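PDB 6V0M: mitogen-activated protein kinase kinase kinase 15 from Homo sapiens, which phosphorylates MAP kinase kinases as a stress-signalling MAP3K (ASK3) and carries a sterile alpha-motif domain, which probably mediates complex formation among ASK kinases. Local coordinates for residues G15-T20 / R47-L52; N36-E41 / Q62-Q67. All coordinates share one frame; numbering follows the deposited sequence.

How the contacts relate
Both contacts pack an earlier part of this five-helix domain against helix 50-70, contact 1 at its first turn and contact 2 near its far end, with centres about 18 Å apart on opposite sides of the chain's centre. Contact 1 is partly buried: the Thr20 methyl, Ala16, Leu48 and Leu52 form an apolar layer beside a polar one of carboxylate, hydroxyl, guanidinium and water. Contact 2 lies at the surface, and there a single arginine does most of the work by binding backbone carbonyl oxygens. Their segments alternate along the sequence, and both second segments lie on helix 50-70, which is thereby joined at two places to earlier parts of the chain.

Contact 1: G15-T20 / R47-L52; sequences GADAKT and RLRGGL
Asp17 OD1 is gripped by two side chains and a water, and one of those side chains, Arg49, comes from across the contact. Thr20 OG1 donates to Asp17 OD1 at 2.6 Å on the syn side of the carboxylate. Arg49 NH1 adds a salt bridge at 3.3 Å to Asp17 OD1, but its N-H points poorly (126°) and the bond is weak; Asp17 OD1 and CG lie close to the guanidinium plane, at its edge, with the two group planes 62° apart. Arg49 reaches it on a chain extended from CG to NE. A water reinforces the pair, accepting from Arg49 NH1 at 2.8 Å and giving a weak bond to Asp17 OD1. A second water links Thr20 OG1 to the backbone N of Arg49. The carboxylate is thus shared between the salt bridge and the start of helix 18-26, where Asp17 is the N-cap: Thr20 N donates to Asp17 OD2 at 3.0 Å, from above the carboxylate plane. In this sterile alpha-motif domain the contact joins two helix beginnings, for Arg49 holds the N-cap position of the long C-terminal helix 50-70. Beside the polar layer, Thr20 and Leu52 meet tip to tip, with Thr20 CG2 only 3.5 Å from Leu52 CD2, a tight carbon contact. With CG2 anti to its backbone N (OG1 at chi1 -61°), Thr20 turns its methyl to the leucines and its hydroxyl to Asp17. Leu48 CD2 touches the same methyl, and Leu52 CD1 packs on Ala16 CB at 3.9 Å.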
loop_
_atom_site.group_PDB
_atom_site.type_symbol
_atom_site.label_atom_id
_atom_site.label_comp_id
_atom_site.label_asym_id
_atom_site.label_seq_id
_atom_site.Cartn_x
_atom_site.Cartn_y
_atom_site.Cartn_z
ATOM N N GLY A 15 9.022 3.315 -1.898
ATOM C CA GLY A 15 10.313 2.620 -1.759
ATOM C C GLY A 15 10.267 1.110 -1.676
ATOM O O GLY A 15 11.148 0.471 -1.119
ATOM N N ALA A 16 9.204 0.508 -2.225
ATOM C CA ALA A 16 9.051 -0.918 -2.171
ATOM C C ALA A 16 9.983 -1.575 -3.182
ATOM O O ALA A 16 10.184 -1.084 -4.283
ATOM C CB ALA A 16 7.600 -1.293 -2.488
ATOM N N ASP A 17 10.590 -2.678 -2.764
ATOM C CA ASP A 17 11.488 -3.513 -3.575
ATOM C C ASP A 17 10.638 -4.477 -4.434
ATOM O O ASP A 17 9.445 -4.711 -4.161
ATOM C CB ASP A 17 12.390 -4.327 -2.671
ATOM C CG ASP A 17 11.608 -5.253 -1.793
ATOM O OD1 ASP A 17 10.948 -4.772 -0.827
ATOM O OD2 ASP A 17 11.574 -6.454 -2.117
ATOM N N ALA A 18 11.262 -5.034 -5.465
ATOM C CA ALA A 18 10.566 -5.869 -6.445
ATOM C C ALA A 18 9.889 -7.083 -5.814
ATOM O O ALA A 18 8.804 -7.442 -6.226
ATOM C CB ALA A 18 11.551 -6.332 -7.508
ATOM N N LYS A 19 10.540 -7.721 -4.820
ATOM C CA LYS A 19 9.951 -8.896 -4.188
ATOM C C LYS A 19 8.723 -8.554 -3.392
ATOM O O LYS A 19 7.739 -9.286 -3.388
ATOM C CB LYS A 19 10.964 -9.668 -3.296
ATOM C CG LYS A 19 12.209 -10.157 -4.004
ATOM C CD LYS A 19 12.341 -11.688 -4.075
ATOM C CE LYS A 19 11.450 -12.305 -5.144
ATOM N NZ LYS A 19 11.031 -13.692 -4.799
ATOM N N THR A 20 8.736 -7.402 -2.708
ATOM C CA THR A 20 7.599 -6.955 -1.986
ATOM C C THR A 20 6.429 -6.607 -2.888
ATOM O O THR A 20 5.262 -6.927 -2.555
ATOM C CB THR A 20 7.902 -5.774 -1.059
ATOM O OG1 THR A 20 8.883 -6.232 -0.130
ATOM C CG2 THR A 20 6.619 -5.339 -0.321
ATOM N N ARG A 47 4.197 -9.770 5.977
ATOM C CA ARG A 47 5.591 -9.715 6.432
ATOM C C ARG A 47 6.424 -8.609 5.775
ATOM O O ARG A 47 7.631 -8.802 5.498
ATOM C CB ARG A 47 6.281 -11.065 6.275
ATOM C CG ARG A 47 5.542 -12.135 7.057
ATOM C CD ARG A 47 6.224 -13.432 6.806
ATOM N NE ARG A 47 5.669 -14.509 7.610
ATOM C CZ ARG A 47 4.895 -15.490 7.148
ATOM N NH1 ARG A 47 4.523 -15.526 5.870
ATOM N NH2 ARG A 47 4.478 -16.446 7.972
ATOM N N LEU A 48 5.821 -7.426 5.659
ATOM C CA LEU A 48 6.541 -6.244 5.240
ATOM C C LEU A 48 7.556 -5.868 6.277
ATOM O O LEU A 48 7.307 -5.950 7.485
ATOM C CB LEU A 48 5.645 -5.057 4.911
ATOM C CG LEU A 48 4.497 -5.028 3.914
ATOM C CD1 LEU A 48 4.232 -3.571 3.551
ATOM C CD2 LEU A 48 4.800 -5.860 2.720
ATOM N N ARG A 49 8.754 -5.498 5.810
ATOM C CA ARG A 49 9.790 -4.950 6.662
ATOM C C ARG A 49 9.366 -3.562 7.186
ATOM O O ARG A 49 8.563 -2.848 6.536
ATOM C CB ARG A 49 11.084 -4.821 5.866
ATOM C CG ARG A 49 11.683 -6.122 5.351
ATOM C CD ARG A 49 12.982 -5.812 4.614
ATOM N NE ARG A 49 13.463 -6.912 3.780
ATOM C CZ ARG A 49 13.263 -7.039 2.461
ATOM N NH1 ARG A 49 12.541 -6.161 1.762
ATOM N NH2 ARG A 49 13.772 -8.091 1.824
ATOM N N GLY A 50 9.861 -3.238 8.372
ATOM C CA GLY A 50 9.432 -2.061 9.154
ATOM C C GLY A 50 9.471 -0.743 8.400
ATOM O O GLY A 50 8.551 0.077 8.506
ATOM N N GLY A 51 10.572 -0.495 7.688
ATOM C CA GLY A 51 10.782 0.755 6.951
ATOM C C GLY A 51 9.683 0.997 5.934
ATOM O O GLY A 51 9.012 2.039 5.893
ATOM N N LEU A 52 9.450 0.005 5.071
ATOM C CA LEU A 52 8.412 0.130 4.075
ATOM C C LEU A 52 7.042 0.211 4.724
ATOM O O LEU A 52 6.203 0.992 4.281
ATOM C CB LEU A 52 8.428 -1.037 3.066
ATOM C CG LEU A 52 7.284 -1.044 2.068
ATOM C CD1 LEU A 52 7.498 0.139 1.154
ATOM C CD2 LEU A 52 7.358 -2.383 1.305
HETATM O O HOH W 1 11.291 -3.738 2.298
HETATM O O HOH W 2 8.960 -5.291 2.981
#

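Contact 2: N36-E41 / Q62-Q67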
loop_
_atom_site.group_PDB
_atom_site.type_symbol
_atom_site.label_atom_id
_atom_site.label_comp_id
_atom_site.label_asym_id
_atom_site.label_seq_id
_atom_site.Cartn_x
_atom_site.Cartn_y
_atom_site.Cartn_z
ATOM N N ASN A 36 -7.769 2.653 0.899
ATOM C CA ASN A 36 -9.078 2.694 1.588
ATOM C C ASN A 36 -9.396 1.552 2.598
ATOM O O ASN A 36 -10.072 1.755 3.576
ATOM C CB ASN A 36 -10.178 2.780 0.552
ATOM C CG ASN A 36 -10.049 4.037 -0.282
ATOM O OD1 ASN A 36 -10.190 5.120 0.261
ATOM N ND2 ASN A 36 -9.669 3.919 -1.556
ATOM N N GLU A 37 -8.914 0.330 2.330
ATOM C CA GLU A 37 -9.411 -0.866 3.020
ATOM C C GLU A 37 -8.438 -1.549 3.938
ATOM O O GLU A 37 -8.832 -2.058 4.954
ATOM C CB GLU A 37 -9.839 -1.930 1.977
ATOM C CG GLU A 37 -10.735 -1.427 0.862
ATOM C CD GLU A 37 -12.133 -1.187 1.356
ATOM O OE1 GLU A 37 -12.711 -2.146 1.887
ATOM O OE2 GLU A 37 -12.685 -0.099 1.162
ATOM N N ILE A 38 -7.157 -1.608 3.559
ATOM C CA ILE A 38 -6.218 -2.379 4.376
ATOM C C ILE A 38 -5.980 -1.808 5.759
ATOM O O ILE A 38 -6.186 -0.603 6.032
ATOM C CB ILE A 38 -4.855 -2.588 3.717
ATOM C CG1 ILE A 38 -4.157 -1.250 3.533
ATOM C CG2 ILE A 38 -5.063 -3.443 2.459
ATOM C CD1 ILE A 38 -2.708 -1.279 3.316
ATOM N N THR A 39 -5.622 -2.722 6.659
ATOM C CA THR A 39 -5.244 -2.375 8.002
ATOM C C THR A 39 -3.786 -2.625 8.130
ATOM O O THR A 39 -3.167 -3.345 7.322
ATOM C CB THR A 39 -6.001 -3.184 9.034
ATOM O OG1 THR A 39 -5.584 -4.581 8.963
ATOM C CG2 THR A 39 -7.508 -3.014 8.838
ATOM N N LYS A 40 -3.212 -2.090 9.206
ATOM C CA LYS A 40 -1.810 -2.339 9.480
ATOM C C LYS A 40 -1.581 -3.851 9.647
ATOM O O LYS A 40 -0.526 -4.361 9.263
ATOM C CB LYS A 40 -1.399 -1.586 10.723
ATOM C CG LYS A 40 -0.073 -0.886 10.539
ATOM C CD LYS A 40 0.344 -0.110 11.772
ATOM C CE LYS A 40 -0.820 0.693 12.325
ATOM N NZ LYS A 40 -0.386 1.789 13.214
ATOM N N GLU A 41 -2.557 -4.561 10.226
ATOM C CA GLU A 41 -2.434 -6.005 10.426
ATOM C C GLU A 41 -2.258 -6.790 9.119
ATOM O O GLU A 41 -1.513 -7.782 9.067
ATOM C CB GLU A 41 -3.632 -6.534 11.229
ATOM C CG GLU A 41 -3.522 -7.981 11.687
ATOM C CD GLU A 41 -3.857 -9.065 10.634
ATOM O OE1 GLU A 41 -4.521 -8.809 9.621
ATOM O OE2 GLU A 41 -3.331 -10.169 10.770
ATOM N N GLN A 62 -2.247 9.509 5.845
ATOM C CA GLN A 62 -2.401 10.910 5.388
ATOM C C GLN A 62 -3.499 11.071 4.344
ATOM O O GLN A 62 -4.273 12.069 4.374
ATOM C CB GLN A 62 -1.103 11.423 4.779
ATOM C CG GLN A 62 0.035 11.541 5.766
ATOM C CD GLN A 62 1.294 12.025 5.075
ATOM O OE1 GLN A 62 1.284 13.073 4.402
ATOM N NE2 GLN A 62 2.382 11.277 5.239
ATOM N N TYR A 63 -3.598 10.096 3.421
ATOM C CA TYR A 63 -4.653 10.083 2.427
ATOM C C TYR A 63 -6.003 9.985 3.128
ATOM O O TYR A 63 -6.904 10.791 2.828
ATOM C CB TYR A 63 -4.508 8.935 1.394
ATOM C CG TYR A 63 -5.674 8.840 0.497
ATOM C CD1 TYR A 63 -5.924 9.838 -0.505
ATOM C CD2 TYR A 63 -6.627 7.868 0.698
ATOM C CE1 TYR A 63 -7.042 9.764 -1.275
ATOM C CE2 TYR A 63 -7.723 7.740 -0.123
ATOM C CZ TYR A 63 -7.937 8.712 -1.097
ATOM O OH TYR A 63 -9.030 8.668 -1.945
ATOM N N ARG A 64 -6.113 9.065 4.082
ATOM C CA ARG A 64 -7.392 8.839 4.767
ATOM C C ARG A 64 -7.809 10.025 5.641
ATOM O O ARG A 64 -9.007 10.417 5.710
ATOM C CB ARG A 64 -7.392 7.557 5.595
ATOM C CG ARG A 64 -7.153 6.293 4.727
ATOM C CD ARG A 64 -7.198 5.075 5.582
ATOM N NE ARG A 64 -6.941 3.877 4.749
ATOM C CZ ARG A 64 -6.852 2.631 5.198
ATOM N NH1 ARG A 64 -6.938 2.335 6.476
ATOM N NH2 ARG A 64 -6.595 1.639 4.323
ATOM N N ARG A 65 -6.815 10.624 6.293
ATOM C CA ARG A 65 -7.076 11.848 7.107
ATOM C C ARG A 65 -7.548 13.005 6.258
ATOM O O ARG A 65 -8.459 13.746 6.656
ATOM C CB ARG A 65 -5.880 12.228 7.948
ATOM C CG ARG A 65 -5.711 11.298 9.169
ATOM C CD ARG A 65 -4.721 11.804 10.230
ATOM N NE ARG A 65 -3.471 11.057 10.082
ATOM C CZ ARG A 65 -2.385 11.475 9.430
ATOM N NH1 ARG A 65 -2.305 12.730 8.951
ATOM N NH2 ARG A 65 -1.333 10.660 9.342
ATOM N N ALA A 66 -6.918 13.193 5.100
ATOM C CA ALA A 66 -7.290 14.251 4.183
ATOM C C ALA A 66 -8.698 14.055 3.650
ATOM O O ALA A 66 -9.471 15.048 3.576
ATOM C CB ALA A 66 -6.309 14.335 3.030
ATOM N N GLN A 67 -9.003 12.812 3.215
ATOM C CA GLN A 67 -10.369 12.509 2.791
ATOM C C GLN A 67 -11.404 12.780 3.874
ATOM O O GLN A 67 -12.390 13.464 3.650
ATOM C CB GLN A 67 -10.454 11.065 2.302
ATOM C CG GLN A 67 -11.829 10.644 1.886
ATOM C CD GLN A 67 -11.840 9.209 1.429
ATOM O OE1 GLN A 67 -11.997 8.963 0.254
ATOM N NE2 GLN A 67 -11.599 8.258 2.344
HETATM O O HOH W 3 -11.599 5.621 2.758
#
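Arg64 grips the carbonyl oxygen of Ile38 end-on with both terminal nitrogens, NH2 at 2.8 Å and NH1 at 3.1 Å from Ile38 O. The oxygen lies almost in the guanidinium plane; NH2 meets it on a lone pair, whereas NH1 comes in almost in line with the C=O bond. An extended chain from CG to NE carries the group across, and Asn36 O sits over one face, 3.5 Å from the plane and nearer its margin than its centre. Arg64 NE donates to Leu35 O, so one side chain of helix 50-70 binds a carbonyl within helix 31-37 (Leu35) and one in the segment that follows (Ile38). An alanine here would probably leave Ile38 O and Leu35 O without these donors and open a gap beside the turn. Toward solvent the contact is looser. Asn36 OD1 lies at the edge of the Tyr63 ring, 3.6 Å from CE2, and reaches Gln67 NE2 through a water, 2.9 Å from OD1 and 2.7 Å from NE2; Asn36 ND2 is bound to Ser32 O. Arginine binding to carbonyls here ties helix 31-37 and the link to the next helix to the long C-terminal helix of this sterile alpha-motif domain.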